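Long-range contact in cytochrome c7 (Geobacter sulfurreducens, PDB 3H34), which probably shuttles electrons through its covalently bound c-type hemes, in a small multiheme cytochrome family involved in Fe(III) respiration: residues Leu5-His17 / Pro61-Gly70. Sequence-based numbering, arbitrary orientation.
Sequences LFPSKNGAVTFTH and PTKCKLCHTG. With HEM (protoporphyrin IX containing Fe), chain D.
His68 and Gly11 show how a heme ligand can be fixed from behind: ND1 of the imidazole donates to Gly11 O at 2.8 Å, nearly straight (165°), in the ring plane and on a lone pair of the carbonyl. The other ring nitrogen, NE2, binds the heme iron at 2.0 Å, with His47 as the other axial ligand. The ND1 bond thus probably fixes how the ring is turned about the iron–NE2 bond and may make the imidazole a somewhat stronger donor to the metal. One more direct bond crosses to the C-terminus, Gly70 N to Ala12 O at 2.8 Å, and a water links Thr14 N, Cys67 O and Thr69 OG1. Within the Ser8–Gly11 type I turn, Ser8 OG accepts from Asn10 N at 3.1 Å, an ST turn reached with OG anti to the backbone N (chi1 176°); the same oxygen lies 3.4 Å from His68 CE1. Replacing Ser8 by alanine removes the hydroxyl, which is likely to leave Asn10 N without its acceptor and the turn beside the heme less firmly set. Van der Waals contacts fill in the rest. Asn10 lays CB and OD1 over one face of the imidazole, CB in a CH-pi contact 4.0 Å from its centroid, while Val13 sets CG1 against Cys67 SG and CG2 near His68 ND1. Cys64 and Cys67, thioether-bonded to the porphyrin, complete with His68 the CXXCH heme-binding motif, and Lys9 N holds a propionate. The contact thus brings the link between antiparallel strands 4-6 and 13-15 against the short, weakly bonded helical turn at about 64-67 and the tail that follows it.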
ATOM      1  N   LEU A   5      -1.735  -4.106  -9.088  1.00  8.27           N
ATOM      2  CA  LEU A   5      -2.489  -5.217  -8.531  1.00  9.96           C
ATOM      3  C   LEU A   5      -1.544  -6.143  -7.779  1.00  8.69           C
ATOM      4  O   LEU A   5      -0.507  -6.550  -8.309  1.00  9.55           O
ATOM      5  CB  LEU A   5      -3.193  -5.995  -9.642  1.00 10.46           C
ATOM      6  CG  LEU A   5      -4.124  -5.201 -10.565  1.00 11.72           C
ATOM      7  CD1 LEU A   5      -4.743  -6.150 -11.581  1.00 13.37           C
ATOM      8  CD2 LEU A   5      -5.207  -4.510  -9.757  1.00 13.76           C
ATOM      9  N   PHE A   6      -1.900  -6.457  -6.538  1.00  8.57           N
ATOM     10  CA  PHE A   6      -1.094  -7.345  -5.709  1.00 10.04           C
ATOM     11  C   PHE A   6      -1.805  -8.665  -5.438  1.00  9.72           C
ATOM     12  O   PHE A   6      -2.735  -8.726  -4.626  1.00 10.26           O
ATOM     13  CB  PHE A   6      -0.773  -6.693  -4.361  1.00  9.69           C
ATOM     14  CG  PHE A   6       0.087  -5.469  -4.461  1.00  9.49           C
ATOM     15  CD1 PHE A   6       1.350  -5.531  -5.040  1.00  9.08           C
ATOM     16  CD2 PHE A   6      -0.363  -4.254  -3.959  1.00  8.90           C
ATOM     17  CE1 PHE A   6       2.157  -4.396  -5.116  1.00  9.77           C
ATOM     18  CE2 PHE A   6       0.434  -3.114  -4.030  1.00  9.36           C
ATOM     19  CZ  PHE A   6       1.698  -3.185  -4.611  1.00  9.97           C
ATOM     20  N   PRO A   7      -1.393  -9.740  -6.126  1.00 11.72           N
ATOM     21  CA  PRO A   7      -2.022 -11.047  -5.908  1.00 12.79           C
ATOM     22  C   PRO A   7      -1.749 -11.441  -4.456  1.00 12.84           C
ATOM     23  O   PRO A   7      -0.692 -11.116  -3.918  1.00 14.29           O
ATOM     24  CB  PRO A   7      -1.284 -11.950  -6.895  1.00 14.95           C
ATOM     25  CG  PRO A   7      -0.919 -11.012  -8.004  1.00 14.45           C
ATOM     26  CD  PRO A   7      -0.442  -9.794  -7.251  1.00 12.28           C
ATOM     27  N   SER A   8      -2.691 -12.129  -3.820  1.00 13.52           N
ATOM     28  CA  SER A   8      -2.514 -12.524  -2.426  1.00 14.26           C
ATOM     29  C   SER A   8      -3.342 -13.743  -2.049  1.00 14.15           C
ATOM     30  O   SER A   8      -4.456 -13.925  -2.539  1.00 14.15           O
ATOM     31  CB  SER A   8      -2.886 -11.358  -1.507  1.00 14.94           C
ATOM     32  OG  SER A   8      -2.808 -11.725  -0.142  1.00 16.46           O
ATOM     33  N   LYS A   9      -2.793 -14.572  -1.168  1.00 16.52           N
ATOM     34  CA  LYS A   9      -3.490 -15.766  -0.715  1.00 18.63           C
ATOM     35  C   LYS A   9      -4.685 -15.372   0.145  1.00 18.18           C
ATOM     36  O   LYS A   9      -5.543 -16.200   0.452  1.00 19.84           O
ATOM     37  CB  LYS A   9      -2.541 -16.664   0.083  1.00 21.36           C
ATOM     38  N   ASN A  10      -4.739 -14.101   0.536  1.00 16.47           N
ATOM     39  CA  ASN A  10      -5.850 -13.621   1.349  1.00 14.86           C
ATOM     40  C   ASN A  10      -6.766 -12.712   0.534  1.00 14.54           C
ATOM     41  O   ASN A  10      -7.645 -12.047   1.086  1.00 15.00           O
ATOM     42  CB  ASN A  10      -5.341 -12.856   2.572  1.00 14.32           C
ATOM     43  CG  ASN A  10      -6.437 -12.606   3.592  1.00 15.64           C
ATOM     44  OD1 ASN A  10      -6.546 -11.517   4.155  1.00 15.80           O
ATOM     45  ND2 ASN A  10      -7.254 -13.622   3.837  1.00 13.36           N
ATOM     46  N   GLY A  11      -6.557 -12.691  -0.779  1.00 14.24           N
ATOM     47  CA  GLY A  11      -7.372 -11.860  -1.651  1.00 13.05           C
ATOM     48  C   GLY A  11      -6.542 -10.768  -2.298  1.00 11.61           C
ATOM     49  O   GLY A  11      -5.764 -10.099  -1.619  1.00 11.05           O
ATOM     50  N   ALA A  12      -6.704 -10.581  -3.606  1.00 11.08           N
ATOM     51  CA  ALA A  12      -5.940  -9.565  -4.328  1.00 10.95           C
ATOM     52  C   ALA A  12      -6.177  -8.164  -3.779  1.00  9.39           C
ATOM     53  O   ALA A  12      -7.280  -7.827  -3.348  1.00  9.94           O
ATOM     54  CB  ALA A  12      -6.286  -9.605  -5.813  1.00 12.47           C
ATOM     55  N   VAL A  13      -5.126  -7.351  -3.795  1.00  8.63           N
ATOM     56  CA  VAL A  13      -5.209  -5.978  -3.314  1.00  7.90           C
ATOM     57  C   VAL A  13      -5.043  -5.028  -4.490  1.00  8.60           C
ATOM     58  O   VAL A  13      -4.098  -5.156  -5.268  1.00  9.69           O
ATOM     59  CB  VAL A  13      -4.099  -5.681  -2.283  1.00  6.45           C
ATOM     60  CG1 VAL A  13      -4.138  -4.212  -1.872  1.00  9.12           C
ATOM     61  CG2 VAL A  13      -4.260  -6.580  -1.069  1.00  7.27           C
ATOM     62  N   THR A  14      -5.967  -4.084  -4.631  1.00  9.23           N
ATOM     63  CA  THR A  14      -5.883  -3.109  -5.712  1.00  9.98           C
ATOM     64  C   THR A  14      -5.315  -1.832  -5.119  1.00  9.04           C
ATOM     65  O   THR A  14      -5.942  -1.201  -4.263  1.00 10.73           O
ATOM     66  CB  THR A  14      -7.263  -2.832  -6.327  1.00 10.73           C
ATOM     67  OG1 THR A  14      -7.767  -4.040  -6.910  1.00 11.38           O
ATOM     68  CG2 THR A  14      -7.162  -1.761  -7.404  1.00 11.60           C
ATOM     69  N   PHE A  15      -4.127  -1.457  -5.583  1.00  8.71           N
ATOM     70  CA  PHE A  15      -3.431  -0.285  -5.070  1.00  7.82           C
ATOM     71  C   PHE A  15      -3.376   0.902  -6.026  1.00  8.47           C
ATOM     72  O   PHE A  15      -2.755   0.842  -7.092  1.00  7.37           O
ATOM     73  CB  PHE A  15      -2.015  -0.702  -4.647  1.00  8.53           C
ATOM     74  CG  PHE A  15      -1.147   0.433  -4.176  1.00  8.04           C
ATOM     75  CD1 PHE A  15      -1.583   1.308  -3.187  1.00  7.11           C
ATOM     76  CD2 PHE A  15       0.121   0.612  -4.711  1.00  7.02           C
ATOM     77  CE1 PHE A  15      -0.757   2.345  -2.738  1.00  6.08           C
ATOM     78  CE2 PHE A  15       0.948   1.640  -4.271  1.00  8.28           C
ATOM     79  CZ  PHE A  15       0.508   2.508  -3.284  1.00  9.30           C
ATOM     80  N   THR A  16      -4.034   1.985  -5.626  1.00  7.64           N
ATOM     81  CA  THR A  16      -4.070   3.204  -6.422  1.00  8.34           C
ATOM     82  C   THR A  16      -2.785   3.994  -6.178  1.00  8.14           C
ATOM     83  O   THR A  16      -2.776   5.011  -5.487  1.00  7.96           O
ATOM     84  CB  THR A  16      -5.303   4.050  -6.057  1.00  9.14           C
ATOM     85  OG1 THR A  16      -5.325   4.278  -4.644  1.00  8.29           O
ATOM     86  CG2 THR A  16      -6.582   3.322  -6.467  1.00  9.38           C
ATOM     87  N   HIS A  17      -1.704   3.492  -6.767  1.00  6.42           N
ATOM     88  CA  HIS A  17      -0.368   4.063  -6.655  1.00  6.22           C
ATOM     89  C   HIS A  17      -0.300   5.564  -6.940  1.00  6.51           C
ATOM     90  O   HIS A  17       0.156   6.343  -6.100  1.00  7.05           O
ATOM     91  CB  HIS A  17       0.566   3.308  -7.607  1.00  7.29           C
ATOM     92  CG  HIS A  17       2.001   3.718  -7.514  1.00  7.67           C
ATOM     93  ND1 HIS A  17       2.795   3.987  -8.607  1.00  9.04           N
ATOM     94  CD2 HIS A  17       2.809   3.854  -6.432  1.00  6.57           C
ATOM     95  CE1 HIS A  17       4.030   4.270  -8.165  1.00  8.33           C
ATOM     96  NE2 HIS A  17       4.091   4.202  -6.850  1.00  6.62           N
ATOM     97  N   PRO A  61      -8.531   1.798   4.229  1.00  9.96           N
ATOM     98  CA  PRO A  61      -8.960   0.577   4.912  1.00 10.63           C
ATOM     99  C   PRO A  61      -7.989  -0.057   5.902  1.00 10.49           C
ATOM    100  O   PRO A  61      -6.789  -0.143   5.655  1.00 10.46           O
ATOM    101  CB  PRO A  61      -9.283  -0.359   3.755  1.00  8.72           C
ATOM    102  CG  PRO A  61      -8.258   0.030   2.734  1.00  9.47           C
ATOM    103  CD  PRO A  61      -8.304   1.544   2.796  1.00  9.83           C
ATOM    104  N   THR A  62      -8.530  -0.501   7.033  1.00 11.35           N
ATOM    105  CA  THR A  62      -7.733  -1.180   8.044  1.00 10.83           C
ATOM    106  C   THR A  62      -8.328  -2.571   8.227  1.00 11.31           C
ATOM    107  O   THR A  62      -7.655  -3.488   8.689  1.00 12.82           O
ATOM    108  CB  THR A  62      -7.726  -0.424   9.392  1.00 13.75           C
ATOM    109  OG1 THR A  62      -9.070  -0.207   9.836  1.00 15.36           O
ATOM    110  CG2 THR A  62      -7.016   0.914   9.240  1.00 12.58           C
ATOM    111  N   LYS A  63      -9.596  -2.721   7.850  1.00 12.64           N
ATOM    112  CA  LYS A  63     -10.274  -4.010   7.945  1.00 14.85           C
ATOM    113  C   LYS A  63      -9.775  -4.891   6.802  1.00 13.79           C
ATOM    114  O   LYS A  63      -9.698  -4.452   5.656  1.00 14.39           O
ATOM    115  CB  LYS A  63     -11.792  -3.831   7.851  1.00 16.69           C
ATOM    116  N   CYS A  64      -9.441  -6.135   7.131  1.00 14.53           N
ATOM    117  CA  CYS A  64      -8.911  -7.104   6.174  1.00 14.43           C
ATOM    118  C   CYS A  64      -9.535  -7.108   4.780  1.00 15.02           C
ATOM    119  O   CYS A  64      -8.850  -6.885   3.779  1.00 12.45           O
ATOM    120  CB  CYS A  64      -9.030  -8.516   6.751  1.00 15.68           C
ATOM    121  SG  CYS A  64      -8.370  -8.711   8.434  1.00 14.49           S
ATOM    122  N   LYS A  65     -10.833  -7.379   4.724  1.00 15.13           N
ATOM    123  CA  LYS A  65     -11.559  -7.468   3.462  1.00 15.84           C
ATOM    124  C   LYS A  65     -11.757  -6.163   2.702  1.00 16.10           C
ATOM    125  O   LYS A  65     -12.180  -6.179   1.544  1.00 17.06           O
ATOM    126  CB  LYS A  65     -12.921  -8.125   3.704  1.00 17.17           C
ATOM    127  CG  LYS A  65     -13.771  -7.417   4.747  1.00 19.62           C
ATOM    128  N   LEU A  66     -11.463  -5.036   3.341  1.00 15.24           N
ATOM    129  CA  LEU A  66     -11.624  -3.748   2.683  1.00 15.34           C
ATOM    130  C   LEU A  66     -10.370  -3.401   1.890  1.00 15.09           C
ATOM    131  O   LEU A  66     -10.356  -2.456   1.102  1.00 14.03           O
ATOM    132  CB  LEU A  66     -11.934  -2.662   3.715  1.00 18.22           C
ATOM    133  CG  LEU A  66     -13.213  -2.925   4.517  1.00 19.88           C
ATOM    134  CD1 LEU A  66     -13.485  -1.760   5.456  1.00 22.85           C
ATOM    135  CD2 LEU A  66     -14.386  -3.123   3.562  1.00 20.53           C
ATOM    136  N   CYS A  67      -9.314  -4.176   2.105  1.00 13.59           N
ATOM    137  CA  CYS A  67      -8.070  -3.968   1.383  1.00 12.54           C
ATOM    138  C   CYS A  67      -7.860  -5.192   0.497  1.00 13.31           C
ATOM    139  O   CYS A  67      -7.490  -5.073  -0.670  1.00 11.96           O
ATOM    140  CB  CYS A  67      -6.912  -3.802   2.359  1.00 13.13           C
ATOM    141  SG  CYS A  67      -5.378  -3.232   1.567  1.00 11.99           S
ATOM    142  N   HIS A  68      -8.097  -6.369   1.070  1.00 11.52           N
ATOM    143  CA  HIS A  68      -7.999  -7.626   0.335  1.00 11.54           C
ATOM    144  C   HIS A  68      -9.381  -7.822  -0.279  1.00 13.57           C
ATOM    145  O   HIS A  68     -10.186  -8.603   0.224  1.00 14.28           O
ATOM    146  CB  HIS A  68      -7.698  -8.782   1.289  1.00  8.95           C
ATOM    147  CG  HIS A  68      -6.283  -8.818   1.770  1.00  9.86           C
ATOM    148  ND1 HIS A  68      -5.230  -9.300   1.026  1.00 10.41           N
ATOM    149  CD2 HIS A  68      -5.746  -8.403   2.945  1.00  7.80           C
ATOM    150  CE1 HIS A  68      -4.114  -9.169   1.759  1.00  8.90           C
ATOM    151  NE2 HIS A  68      -4.376  -8.628   2.933  1.00  9.65           N
ATOM    152  N   THR A  69      -9.646  -7.101  -1.363  1.00 14.28           N
ATOM    153  CA  THR A  69     -10.943  -7.144  -2.035  1.00 16.29           C
ATOM    154  C   THR A  69     -11.072  -8.144  -3.179  1.00 17.79           C
ATOM    155  O   THR A  69     -12.185  -8.440  -3.616  1.00 18.63           O
ATOM    156  CB  THR A  69     -11.300  -5.764  -2.606  1.00 15.04           C
ATOM    157  OG1 THR A  69     -10.318  -5.392  -3.581  1.00 15.58           O
ATOM    158  CG2 THR A  69     -11.336  -4.720  -1.501  1.00 17.61           C
ATOM    159  N   GLY A  70      -9.945  -8.650  -3.668  1.00 18.51           N
ATOM    160  CA  GLY A  70      -9.976  -9.589  -4.775  1.00 21.55           C
ATOM    161  C   GLY A  70     -10.613 -10.930  -4.462  1.00 23.36           C
ATOM    162  O   GLY A  70     -10.918 -11.189  -3.280  1.00 24.57           O
ATOM    163  OXT GLY A  70     -10.800 -11.729  -5.404  1.00 25.63           O
TER
HETATM  164  CHA HEM D  74      -0.526  -9.886   2.583  1.00 11.27           C
HETATM  165  CHB HEM D  74      -3.827 -11.159   5.882  1.00 11.45           C
HETATM  166  CHC HEM D  74      -5.182  -6.524   6.318  1.00  9.78           C
HETATM  167  CHD HEM D  74      -2.516  -5.465   2.391  1.00  9.26           C
HETATM  168  C1A HEM D  74      -1.289 -10.614   3.482  1.00 10.50           C
HETATM  169  C2A HEM D  74      -1.137 -12.039   3.703  1.00 12.72           C
HETATM  170  C3A HEM D  74      -2.083 -12.389   4.605  1.00 12.80           C
HETATM  171  C4A HEM D  74      -2.825 -11.204   4.929  1.00 11.55           C
HETATM  172  CMA HEM D  74      -2.319 -13.777   5.185  1.00 12.64           C
HETATM  173  CAA HEM D  74      -0.154 -12.950   2.980  1.00 16.06           C
HETATM  174  CBA HEM D  74      -0.886 -13.726   1.896  1.00 20.54           C
HETATM  175  CGA HEM D  74       0.058 -14.467   0.973  1.00 23.85           C
HETATM  176  O1A HEM D  74       0.945 -15.182   1.484  1.00 26.75           O
HETATM  177  O2A HEM D  74      -0.093 -14.336  -0.262  1.00 25.03           O
HETATM  178  C1B HEM D  74      -4.470  -9.999   6.277  1.00 11.34           C
HETATM  179  C2B HEM D  74      -5.406  -9.954   7.367  1.00 11.13           C
HETATM  180  C3B HEM D  74      -5.740  -8.647   7.536  1.00 11.01           C
HETATM  181  C4B HEM D  74      -5.020  -7.888   6.534  1.00  9.90           C
HETATM  182  CMB HEM D  74      -5.972 -11.151   8.127  1.00 14.22           C
HETATM  183  CAB HEM D  74      -6.685  -8.072   8.581  1.00 13.32           C
HETATM  184  CBB HEM D  74      -6.221  -8.246  10.025  1.00 13.45           C
HETATM  185  C1C HEM D  74      -4.565  -5.836   5.268  1.00  9.51           C
HETATM  186  C2C HEM D  74      -4.853  -4.457   4.936  1.00  8.40           C
HETATM  187  C3C HEM D  74      -4.170  -4.183   3.777  1.00  9.37           C
HETATM  188  C4C HEM D  74      -3.439  -5.383   3.437  1.00  8.75           C
HETATM  189  CMC HEM D  74      -5.828  -3.541   5.685  1.00  9.48           C
HETATM  190  CAC HEM D  74      -4.182  -2.928   2.895  1.00  9.25           C
HETATM  191  CBC HEM D  74      -4.319  -1.576   3.585  1.00 12.20           C
HETATM  192  C1D HEM D  74      -1.736  -6.583   2.125  1.00  6.94           C
HETATM  193  C2D HEM D  74      -0.759  -6.656   1.059  1.00  8.44           C
HETATM  194  C3D HEM D  74      -0.122  -7.850   1.188  1.00  9.00           C
HETATM  195  C4D HEM D  74      -0.755  -8.549   2.281  1.00 10.22           C
HETATM  196  CMD HEM D  74      -0.482  -5.601  -0.006  1.00  7.38           C
HETATM  197  CAD HEM D  74       1.101  -8.313   0.402  1.00 11.13           C
HETATM  198  CBD HEM D  74       0.740  -8.844  -0.977  1.00 15.47           C
HETATM  199  CGD HEM D  74       1.946  -9.368  -1.728  1.00 18.29           C
HETATM  200  O1D HEM D  74       2.550 -10.360  -1.266  1.00 21.76           O
HETATM  201  O2D HEM D  74       2.292  -8.788  -2.777  1.00 20.76           O
HETATM  202  NA  HEM D  74      -2.345 -10.105   4.231  1.00 10.21           N
HETATM  203  NB  HEM D  74      -4.227  -8.721   5.761  1.00  8.99           N
HETATM  204  NC  HEM D  74      -3.693  -6.405   4.340  1.00 10.50           N
HETATM  205  ND  HEM D  74      -1.747  -7.772   2.859  1.00  7.46           N
HETATM  206 FE   HEM D  74      -2.994  -8.246   4.304  1.00  9.64          FE
HETATM  207  O   HOH W   1      -7.697 -12.875  -5.207  1.00 17.55           O
HETATM  208  O   HOH W   2      -8.208  -3.660  -2.916  1.00 10.45           O